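Local coordinates for protein ubiquitin (Sulfolobus solfataricus, PDB 4WWM) that is a ubiquitin-like Urm1 modifier that probably becomes conjugated to other proteins, consistent with a link to the archaeal proteasome pathway, and may serve in tRNA processing, at residues D23-V29 and N65-D70. Residues are numbered along the deposited sequence; the frame is centred on the assembly and turned at random.
Sequences DRELLRV and NQLLND
Asp23-Val29 enters a helix, and Asn65-Asp70 runs past that entry without regular secondary structure. Arg24 lies closest to Leu68, with the CA atoms 4.4 Å apart. Glu25 is the N-cap, and Val29 N donates to Glu25 O (3.0 Å). Asn65 has left-handed backbone angles (54/40); Gln66 to Asn69 are extended.

Two hydrogen bonds join Arg24 to Leu68. Leu68 N donates to Arg24 O at 2.8 Å. Arg24 NE returns a nearly straight bond to Leu68 O at 2.9 Å. For this the Arg24 side chain takes chi1 m, chi2 t and chi3 p, so that it reaches across the backbone of Asn65-Asp70. Leu67 CD1 lies over one guanidinium face, 3.8 Å from Arg24 NH2. Asn69 OD1 sits near the guanidinium edge.

Leu68 (chi1 m, chi2 t) is buried. Its CD1 packs 3.9 Å from Val29 CG2 and 4.3 Å from Leu26 CB. Leu68 and Val29 also touch Ile74 of strand 73-78. In this ubiquitin-like, beta-grasp fold, the contact joins the loop before strand 73-78 to the start of helix 26-33, which packs on the sheet.

Two waters fill the gap at Asn65, whose chi1 is t. Water 1 accepts from Leu26 N (3.0 Å) and donates to Asn65 OD1 (2.7 Å) and Gln66 O (2.9 Å). Water 2 accepts from Leu27 N (2.9 Å) and donates to Asn65 OD1 (2.6 Å). The first amides of the helix thus reach the loop through water. Asp23 turns its CB away from the loop and forms a salt bridge with Lys32.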
ATOM      1  N   ASP A  23      -2.726  -8.173   7.681  1.00 25.89           N
ATOM      2  CA  ASP A  23      -3.911  -7.319   7.717  1.00 25.52           C
ATOM      3  C   ASP A  23      -4.857  -7.573   6.543  1.00 21.55           C
ATOM      4  O   ASP A  23      -4.418  -7.737   5.406  1.00 20.13           O
ATOM      5  CB  ASP A  23      -3.485  -5.850   7.731  1.00 30.46           C
ATOM      6  CG  ASP A  23      -2.724  -5.474   8.988  1.00 37.87           C
ATOM      7  OD1 ASP A  23      -3.372  -5.092   9.985  1.00 52.29           O
ATOM      8  OD2 ASP A  23      -1.477  -5.562   8.977  1.00 39.70           O
ATOM      9  N   ARG A  24      -6.158  -7.601   6.828  1.00 22.46           N
ATOM     10  CA  ARG A  24      -7.175  -7.781   5.793  1.00 21.95           C
ATOM     11  C   ARG A  24      -7.905  -6.469   5.491  1.00 20.83           C
ATOM     12  O   ARG A  24      -8.819  -6.432   4.666  1.00 20.70           O
ATOM     13  CB  ARG A  24      -8.174  -8.860   6.213  1.00 24.50           C
ATOM     14  CG  ARG A  24      -7.531 -10.214   6.480  1.00 27.13           C
ATOM     15  CD  ARG A  24      -8.575 -11.269   6.785  1.00 33.75           C
ATOM     16  NE  ARG A  24      -9.389 -11.586   5.615  1.00 38.80           N
ATOM     17  CZ  ARG A  24     -10.454 -12.382   5.636  1.00 42.65           C
ATOM     18  NH1 ARG A  24     -10.846 -12.948   6.771  1.00 45.33           N
ATOM     19  NH2 ARG A  24     -11.132 -12.609   4.520  1.00 42.31           N
ATOM     20  N   GLU A  25      -7.495  -5.403   6.169  1.00 20.43           N
ATOM     21  CA  GLU A  25      -8.040  -4.066   5.948  1.00 19.60           C
ATOM     22  C   GLU A  25      -6.963  -3.184   5.323  1.00 19.53           C
ATOM     23  O   GLU A  25      -5.896  -2.997   5.910  1.00 18.23           O
ATOM     24  CB  GLU A  25      -8.535  -3.461   7.264  1.00 21.11           C
ATOM     25  CG  GLU A  25      -9.052  -2.034   7.153  1.00 20.62           C
ATOM     26  CD  GLU A  25      -9.403  -1.434   8.502  1.00 22.36           C
ATOM     27  OE1 GLU A  25      -9.527  -0.195   8.586  1.00 25.56           O
ATOM     28  OE2 GLU A  25      -9.561  -2.203   9.476  1.00 24.34           O
ATOM     29  N   LEU A  26      -7.248  -2.642   4.142  1.00 20.20           N
ATOM     30  CA  LEU A  26      -6.238  -1.928   3.364  1.00 19.37           C
ATOM     31  C   LEU A  26      -5.571  -0.812   4.159  1.00 18.52           C
ATOM     32  O   LEU A  26      -4.352  -0.687   4.141  1.00 21.56           O
ATOM     33  CB  LEU A  26      -6.846  -1.345   2.087  1.00 16.04           C
ATOM     34  CG  LEU A  26      -5.881  -0.506   1.238  1.00 13.94           C
ATOM     35  CD1 LEU A  26      -4.670  -1.329   0.817  1.00 13.37           C
ATOM     36  CD2 LEU A  26      -6.585   0.071   0.019  1.00 16.15           C
ATOM     37  N   LEU A  27      -6.369  -0.006   4.850  1.00 17.24           N
ATOM     38  CA  LEU A  27      -5.822   1.093   5.633  1.00 16.15           C
ATOM     39  C   LEU A  27      -4.800   0.577   6.642  1.00 15.87           C
ATOM     40  O   LEU A  27      -3.740   1.171   6.820  1.00 18.28           O
ATOM     41  CB  LEU A  27      -6.932   1.854   6.359  1.00 17.69           C
ATOM     42  CG  LEU A  27      -6.443   2.970   7.289  1.00 22.08           C
ATOM     43  CD1 LEU A  27      -5.677   4.025   6.505  1.00 20.16           C
ATOM     44  CD2 LEU A  27      -7.606   3.604   8.035  1.00 25.41           C
ATOM     45  N   ARG A  28      -5.127  -0.534   7.293  1.00 19.99           N
ATOM     46  CA  ARG A  28      -4.248  -1.112   8.300  1.00 19.62           C
ATOM     47  C   ARG A  28      -2.977  -1.664   7.664  1.00 17.86           C
ATOM     48  O   ARG A  28      -1.903  -1.600   8.264  1.00 17.99           O
ATOM     49  CB  ARG A  28      -4.972  -2.209   9.081  1.00 24.16           C
ATOM     50  CG  ARG A  28      -6.174  -1.705   9.868  1.00 35.69           C
ATOM     51  CD  ARG A  28      -6.049  -2.027  11.347  1.00 49.74           C
ATOM     52  NE  ARG A  28      -5.939  -3.464  11.585  1.00 50.23           N
ATOM     53  CZ  ARG A  28      -5.523  -4.009  12.724  1.00 57.96           C
ATOM     54  NH1 ARG A  28      -5.164  -3.241  13.746  1.00 50.24           N
ATOM     55  NH2 ARG A  28      -5.458  -5.329  12.839  1.00 63.43           N
ATOM     56  N   VAL A  29      -3.099  -2.207   6.455  1.00 19.64           N
ATOM     57  CA  VAL A  29      -1.928  -2.632   5.697  1.00 17.29           C
ATOM     58  C   VAL A  29      -0.997  -1.436   5.530  1.00 15.60           C
ATOM     59  O   VAL A  29       0.190  -1.512   5.849  1.00 15.38           O
ATOM     60  CB  VAL A  29      -2.312  -3.206   4.308  1.00 15.14           C
ATOM     61  CG1 VAL A  29      -1.076  -3.446   3.433  1.00 15.07           C
ATOM     62  CG2 VAL A  29      -3.094  -4.496   4.462  1.00 18.29           C
ATOM     63  N   ASN A  65     -13.162  -0.874   0.186  1.00 27.74           N
ATOM     64  CA  ASN A  65     -12.711  -1.300   1.509  1.00 25.72           C
ATOM     65  C   ASN A  65     -13.319  -2.636   1.934  1.00 23.46           C
ATOM     66  O   ASN A  65     -13.703  -2.819   3.089  1.00 22.38           O
ATOM     67  CB  ASN A  65     -13.041  -0.231   2.555  1.00 26.19           C
ATOM     68  CG  ASN A  65     -12.359  -0.493   3.888  1.00 26.80           C
ATOM     69  OD1 ASN A  65     -11.279  -1.085   3.939  1.00 24.12           O
ATOM     70  ND2 ASN A  65     -12.998  -0.078   4.976  1.00 27.87           N
ATOM     71  N   GLN A  66     -13.423  -3.564   0.991  1.00 25.00           N
ATOM     72  CA  GLN A  66     -13.865  -4.914   1.313  1.00 25.19           C
ATOM     73  C   GLN A  66     -12.711  -5.696   1.929  1.00 26.22           C
ATOM     74  O   GLN A  66     -11.556  -5.277   1.847  1.00 21.30           O
ATOM     75  CB  GLN A  66     -14.394  -5.627   0.066  1.00 31.43           C
ATOM     76  CG  GLN A  66     -15.806  -5.209  -0.326  1.00 31.61           C
ATOM     77  CD  GLN A  66     -16.279  -5.863  -1.609  1.00 30.41           C
ATOM     78  OE1 GLN A  66     -17.084  -6.794  -1.585  1.00 35.22           O
ATOM     79  NE2 GLN A  66     -15.787  -5.371  -2.741  1.00 33.97           N
ATOM     80  N   LEU A  67     -13.036  -6.820   2.562  1.00 21.40           N
ATOM     81  CA  LEU A  67     -12.030  -7.694   3.148  1.00 22.09           C
ATOM     82  C   LEU A  67     -10.989  -8.095   2.120  1.00 21.34           C
ATOM     83  O   LEU A  67     -11.326  -8.545   1.028  1.00 20.79           O
ATOM     84  CB  LEU A  67     -12.677  -8.954   3.723  1.00 24.14           C
ATOM     85  CG  LEU A  67     -13.184  -8.912   5.164  1.00 27.53           C
ATOM     86  CD1 LEU A  67     -13.908 -10.208   5.483  1.00 36.89           C
ATOM     87  CD2 LEU A  67     -12.043  -8.687   6.142  1.00 27.07           C
ATOM     88  N   LEU A  68      -9.722  -7.927   2.473  1.00 23.28           N
ATOM     89  CA  LEU A  68      -8.642  -8.441   1.651  1.00 20.37           C
ATOM     90  C   LEU A  68      -8.484  -9.933   1.921  1.00 22.20           C
ATOM     91  O   LEU A  68      -8.668 -10.390   3.049  1.00 22.10           O
ATOM     92  CB  LEU A  68      -7.334  -7.702   1.937  1.00 17.18           C
ATOM     93  CG  LEU A  68      -7.325  -6.197   1.665  1.00 15.71           C
ATOM     94  CD1 LEU A  68      -6.100  -5.562   2.290  1.00 17.03           C
ATOM     95  CD2 LEU A  68      -7.358  -5.932   0.172  1.00 18.65           C
ATOM     96  N   ASN A  69      -8.162 -10.688   0.879  1.00 26.87           N
ATOM     97  CA  ASN A  69      -7.868 -12.104   1.032  1.00 29.33           C
ATOM     98  C   ASN A  69      -6.362 -12.297   1.159  1.00 27.87           C
ATOM     99  O   ASN A  69      -5.584 -11.521   0.607  1.00 25.22           O
ATOM    100  CB  ASN A  69      -8.432 -12.897  -0.142  1.00 29.93           C
ATOM    101  CG  ASN A  69      -9.944 -12.783  -0.241  1.00 37.02           C
ATOM    102  OD1 ASN A  69     -10.632 -12.614   0.769  1.00 37.55           O
ATOM    103  ND2 ASN A  69     -10.466 -12.867  -1.457  1.00 38.80           N
ATOM    104  N   ASP A  70      -5.965 -13.324   1.901  1.00 32.56           N
ATOM    105  CA  ASP A  70      -4.560 -13.554   2.235  1.00 35.82           C
ATOM    106  C   ASP A  70      -3.640 -13.586   1.016  1.00 36.23           C
ATOM    107  O   ASP A  70      -2.459 -13.253   1.121  1.00 37.19           O
ATOM    108  CB  ASP A  70      -4.417 -14.867   3.009  1.00 45.75           C
ATOM    109  CG  ASP A  70      -4.805 -14.732   4.471  1.00 46.50           C
ATOM    110  OD1 ASP A  70      -5.370 -13.682   4.851  1.00 42.23           O
ATOM    111  OD2 ASP A  70      -4.550 -15.683   5.240  1.00 54.83           O
TER
HETATM  112  O   HOH W   1      -9.854  -3.066   2.706  1.00 20.74           O
HETATM  113  O   HOH W   2      -9.257   0.402   4.510  1.00 22.13           O